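Local coordinates for protein Epf (Streptococcus pyogenes, PDB 4ES8) that acts as a cell-surface adhesin, binding to cells through an N-terminal domain that contains a carbohydrate-binding module beside a fibronectin-like domain, at residues A225-K237 and N271-L285. Residues are numbered along the deposited sequence; the frame is centred on the assembly and turned at random. Where two conformers were deposited one is given.
Sequences AYVGNKNVQLTLK and NPISITLSEDQAKSL
Val-232 and Leu-234 pair with Ile-275 and Ile-273, each couple joined by two backbone hydrogen bonds, in the antiparallel pairing of strands 231-237 and 273-276. Leu-277 N adds a nearly straight bond to Lys-230 O just beyond strand 273-276. At the other end the side chain of Asn-271 takes over the role of a backbone: its OD1 accepts from Leu-236 N (2.8 Å), the donor lying above the carbonyl plane, while its ND2 donates a hydrogen bond to Leu-236 O (2.8 Å), in the carbonyl plane and on a lone pair. The amide, gripped at both ends, is thereby held against rotation, next to the cis peptide bond before Pro-272.

On the buried face the two segments meet through aliphatic side chains. CD1 of Leu-234 meets CD1 of Ile-275 at 3.5 Å, CG1 of Ile-273 lies against CD1 of Leu-236, and CG2 of Val-232, anti to its carbonyl carbon, reaches CD1 of Leu-277 at 3.8 Å. On the exposed face Gln-233 runs alongside the ring of Pro-272. Past the strands, Ala-282 turns its CB onto Asn-229 O (3.6 Å), and Ala-282 O accepts from Gly-228 N (2.9 Å) of the type II turn 226-229, a bent bond with the donor above the carbonyl plane. Bends at chi3 and chi4 fold Lys-230 back to a surface salt bridge between its NZ and Glu-279 OE1 (2.9 Å), whose hydrogen bond is weak.

Further out, Ser-278 and Gln-281 form a capping box that starts helix 279-284, and an Asx turn at Asn-229 leads into strand 231-237. Ile-250, Leu-252 and Val-263 of the facing sheet pack against the buried face, a three-stranded sheet on a four-stranded one, consistent with the beta sandwich of a fibronectin-like domain.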
# COMPACT_ATOMS: atom_id res chain seq x y z
N ALA A 225 -13.58 -29.30 -14.67
CA ALA A 225 -13.58 -29.33 -16.12
C ALA A 225 -14.12 -30.67 -16.57
O ALA A 225 -13.75 -31.70 -16.00
CB ALA A 225 -12.17 -29.13 -16.67
N TYR A 226 -14.99 -30.65 -17.57
CA TYR A 226 -15.56 -31.88 -18.13
C TYR A 226 -15.30 -31.94 -19.62
O TYR A 226 -15.33 -30.91 -20.30
CB TYR A 226 -17.09 -31.96 -17.84
CG TYR A 226 -17.47 -31.79 -16.38
CD1 TYR A 226 -16.94 -32.62 -15.40
CD2 TYR A 226 -18.42 -30.85 -15.99
CE1 TYR A 226 -17.30 -32.49 -14.06
CE2 TYR A 226 -18.81 -30.73 -14.66
CZ TYR A 226 -18.26 -31.55 -13.70
OH TYR A 226 -18.63 -31.42 -12.39
N VAL A 227 -15.03 -33.15 -20.14
CA VAL A 227 -14.79 -33.37 -21.58
C VAL A 227 -15.95 -32.77 -22.42
O VAL A 227 -17.11 -32.90 -22.03
CB VAL A 227 -14.59 -34.88 -21.90
CG1 VAL A 227 -13.21 -35.35 -21.47
CG2 VAL A 227 -15.67 -35.74 -21.24
N GLY A 228 -15.61 -32.07 -23.50
CA GLY A 228 -16.59 -31.44 -24.40
C GLY A 228 -17.34 -30.23 -23.86
O GLY A 228 -18.21 -29.69 -24.56
N ASN A 229 -17.00 -29.78 -22.63
CA ASN A 229 -17.64 -28.64 -21.97
C ASN A 229 -16.71 -27.42 -21.98
O ASN A 229 -15.56 -27.51 -21.54
CB ASN A 229 -18.05 -29.03 -20.55
CG ASN A 229 -19.02 -28.07 -19.89
OD1 ASN A 229 -18.93 -26.84 -20.01
ND2 ASN A 229 -19.97 -28.61 -19.14
N LYS A 230 -17.20 -26.29 -22.53
CA LYS A 230 -16.42 -25.05 -22.65
C LYS A 230 -16.20 -24.35 -21.31
O LYS A 230 -15.24 -23.58 -21.18
CB LYS A 230 -17.13 -24.06 -23.59
CG LYS A 230 -17.15 -24.50 -25.06
CD LYS A 230 -17.92 -23.51 -25.97
CE LYS A 230 -19.42 -23.50 -25.77
NZ LYS A 230 -20.06 -24.78 -26.18
N ASN A 231 -17.10 -24.58 -20.33
CA ASN A 231 -17.07 -23.91 -19.03
C ASN A 231 -16.15 -24.63 -18.04
O ASN A 231 -16.44 -25.76 -17.64
CB ASN A 231 -18.50 -23.81 -18.47
CG ASN A 231 -19.54 -23.39 -19.49
OD1 ASN A 231 -19.45 -22.33 -20.12
ND2 ASN A 231 -20.55 -24.23 -19.70
N VAL A 232 -15.07 -23.94 -17.61
CA VAL A 232 -14.14 -24.45 -16.61
C VAL A 232 -14.36 -23.59 -15.37
O VAL A 232 -14.43 -22.37 -15.50
CB VAL A 232 -12.66 -24.41 -17.11
CG1 VAL A 232 -11.70 -24.82 -16.00
CG2 VAL A 232 -12.47 -25.28 -18.35
N GLN A 233 -14.50 -24.22 -14.21
CA GLN A 233 -14.73 -23.47 -12.97
C GLN A 233 -13.55 -23.64 -12.04
O GLN A 233 -13.23 -24.76 -11.64
CB GLN A 233 -16.04 -23.93 -12.29
CG GLN A 233 -17.30 -23.58 -13.09
CD GLN A 233 -18.57 -23.90 -12.34
OE1 GLN A 233 -18.60 -24.73 -11.42
NE2 GLN A 233 -19.66 -23.25 -12.73
N LEU A 234 -12.90 -22.52 -11.68
CA LEU A 234 -11.75 -22.59 -10.78
C LEU A 234 -12.07 -21.93 -9.45
O LEU A 234 -12.45 -20.76 -9.43
CB LEU A 234 -10.53 -21.91 -11.40
CG LEU A 234 -10.07 -22.43 -12.76
CD1 LEU A 234 -8.86 -21.69 -13.20
CD2 LEU A 234 -9.72 -23.96 -12.74
N THR A 235 -11.93 -22.69 -8.36
CA THR A 235 -12.14 -22.14 -7.01
C THR A 235 -10.79 -21.69 -6.46
O THR A 235 -9.88 -22.51 -6.31
CB THR A 235 -12.83 -23.18 -6.10
OG1 THR A 235 -14.09 -23.54 -6.68
CG2 THR A 235 -13.05 -22.67 -4.66
N LEU A 236 -10.67 -20.41 -6.13
CA LEU A 236 -9.43 -19.88 -5.58
C LEU A 236 -9.46 -19.81 -4.05
O LEU A 236 -10.53 -19.66 -3.44
CB LEU A 236 -9.18 -18.46 -6.11
CG LEU A 236 -9.11 -18.27 -7.63
CD1 LEU A 236 -8.91 -16.79 -7.96
CD2 LEU A 236 -8.02 -19.13 -8.25
N LYS A 237 -8.27 -19.90 -3.45
CA LYS A 237 -8.07 -19.78 -2.01
C LYS A 237 -6.80 -18.98 -1.75
O LYS A 237 -6.00 -18.80 -2.67
CB LYS A 237 -7.99 -21.17 -1.34
CG LYS A 237 -6.72 -21.95 -1.69
CD LYS A 237 -6.66 -23.33 -1.03
CE LYS A 237 -5.46 -24.11 -1.53
NZ LYS A 237 -5.45 -25.52 -1.04
N ASN A 271 -15.92 -16.77 -6.14
CA ASN A 271 -15.74 -18.15 -6.58
C ASN A 271 -17.08 -18.73 -7.06
O ASN A 271 -18.13 -18.42 -6.48
CB ASN A 271 -15.17 -19.00 -5.46
CG ASN A 271 -13.69 -18.86 -5.29
OD1 ASN A 271 -12.94 -18.70 -6.27
ND2 ASN A 271 -13.22 -18.96 -4.05
N PRO A 272 -17.09 -19.56 -8.12
CA PRO A 272 -15.92 -19.98 -8.91
C PRO A 272 -15.59 -18.98 -10.02
O PRO A 272 -16.48 -18.28 -10.55
CB PRO A 272 -16.37 -21.32 -9.50
CG PRO A 272 -17.86 -21.14 -9.72
CD PRO A 272 -18.33 -20.18 -8.63
N ILE A 273 -14.30 -18.90 -10.36
CA ILE A 273 -13.84 -18.07 -11.46
C ILE A 273 -14.07 -18.88 -12.71
O ILE A 273 -13.58 -20.01 -12.80
CB ILE A 273 -12.34 -17.67 -11.30
CG1 ILE A 273 -12.00 -17.07 -9.90
CG2 ILE A 273 -11.87 -16.78 -12.46
CD1 ILE A 273 -12.78 -15.80 -9.42
N SER A 274 -14.82 -18.33 -13.65
CA SER A 274 -15.12 -19.06 -14.88
C SER A 274 -14.11 -18.75 -15.96
O SER A 274 -13.71 -17.59 -16.15
CB SER A 274 -16.52 -18.75 -15.38
OG SER A 274 -17.48 -19.16 -14.42
N ILE A 275 -13.69 -19.80 -16.65
CA ILE A 275 -12.83 -19.73 -17.82
C ILE A 275 -13.63 -20.40 -18.94
O ILE A 275 -14.16 -21.50 -18.74
CB ILE A 275 -11.44 -20.37 -17.58
CG1 ILE A 275 -10.64 -19.54 -16.53
CG2 ILE A 275 -10.66 -20.50 -18.90
CD1 ILE A 275 -9.20 -19.99 -16.25
N THR A 276 -13.78 -19.72 -20.09
CA THR A 276 -14.49 -20.28 -21.23
C THR A 276 -13.48 -20.72 -22.28
O THR A 276 -12.75 -19.89 -22.81
CB THR A 276 -15.51 -19.27 -21.80
OG1 THR A 276 -16.36 -18.82 -20.75
CG2 THR A 276 -16.35 -19.87 -22.94
N LEU A 277 -13.47 -22.02 -22.60
CA LEU A 277 -12.58 -22.54 -23.63
C LEU A 277 -13.21 -22.32 -25.00
O LEU A 277 -14.41 -22.09 -25.09
CB LEU A 277 -12.39 -24.06 -23.43
CG LEU A 277 -11.81 -24.54 -22.10
CD1 LEU A 277 -11.89 -26.06 -22.00
CD2 LEU A 277 -10.36 -24.07 -21.94
N SER A 278 -12.41 -22.46 -26.07
CA SER A 278 -12.97 -22.43 -27.42
C SER A 278 -13.67 -23.80 -27.65
O SER A 278 -13.44 -24.73 -26.86
CB SER A 278 -11.88 -22.18 -28.45
OG SER A 278 -11.06 -23.32 -28.63
N GLU A 279 -14.52 -23.92 -28.68
CA GLU A 279 -15.22 -25.18 -28.94
C GLU A 279 -14.23 -26.32 -29.21
O GLU A 279 -14.41 -27.41 -28.66
CB GLU A 279 -16.22 -25.04 -30.11
CG GLU A 279 -17.52 -24.35 -29.69
CD GLU A 279 -18.62 -25.27 -29.21
OE1 GLU A 279 -18.40 -26.05 -28.25
OE2 GLU A 279 -19.74 -25.18 -29.77
N ASP A 280 -13.16 -26.05 -30.00
CA ASP A 280 -12.10 -27.00 -30.33
C ASP A 280 -11.34 -27.43 -29.07
O ASP A 280 -11.09 -28.62 -28.88
CB ASP A 280 -11.12 -26.40 -31.35
CG ASP A 280 -11.72 -26.08 -32.71
OD1 ASP A 280 -12.80 -26.64 -33.03
OD2 ASP A 280 -11.13 -25.26 -33.45
N GLN A 281 -11.01 -26.46 -28.19
CA GLN A 281 -10.32 -26.76 -26.93
C GLN A 281 -11.15 -27.70 -26.06
O GLN A 281 -10.61 -28.70 -25.57
CB GLN A 281 -10.00 -25.47 -26.15
CG GLN A 281 -8.86 -24.69 -26.76
CD GLN A 281 -8.68 -23.36 -26.07
OE1 GLN A 281 -9.56 -22.89 -25.33
NE2 GLN A 281 -7.55 -22.72 -26.29
N ALA A 282 -12.47 -27.42 -25.88
CA ALA A 282 -13.38 -28.25 -25.07
C ALA A 282 -13.50 -29.66 -25.65
O ALA A 282 -13.46 -30.64 -24.91
CB ALA A 282 -14.76 -27.61 -25.00
N LYS A 283 -13.64 -29.75 -26.98
CA LYS A 283 -13.74 -31.04 -27.68
C LYS A 283 -12.45 -31.85 -27.52
O LYS A 283 -12.52 -33.08 -27.50
CB LYS A 283 -14.04 -30.78 -29.16
CG LYS A 283 -14.40 -32.01 -29.96
CD LYS A 283 -14.40 -31.69 -31.44
CE LYS A 283 -14.75 -32.87 -32.29
NZ LYS A 283 -16.05 -33.49 -31.90
N SER A 284 -11.28 -31.16 -27.41
CA SER A 284 -9.95 -31.77 -27.30
C SER A 284 -9.61 -32.28 -25.89
O SER A 284 -8.66 -33.06 -25.76
CB SER A 284 -8.87 -30.81 -27.77
OG SER A 284 -9.00 -30.52 -29.15
N LEU A 285 -10.35 -31.86 -24.83
CA LEU A 285 -10.07 -32.35 -23.47
C LEU A 285 -10.19 -33.86 -23.39
O LEU A 285 -11.12 -34.43 -23.98
CB LEU A 285 -11.02 -31.73 -22.43
CG LEU A 285 -10.94 -30.21 -22.21
CD1 LEU A 285 -12.07 -29.77 -21.31
CD2 LEU A 285 -9.58 -29.79 -21.62
O HOH W 1 -17.83 -20.34 -19.29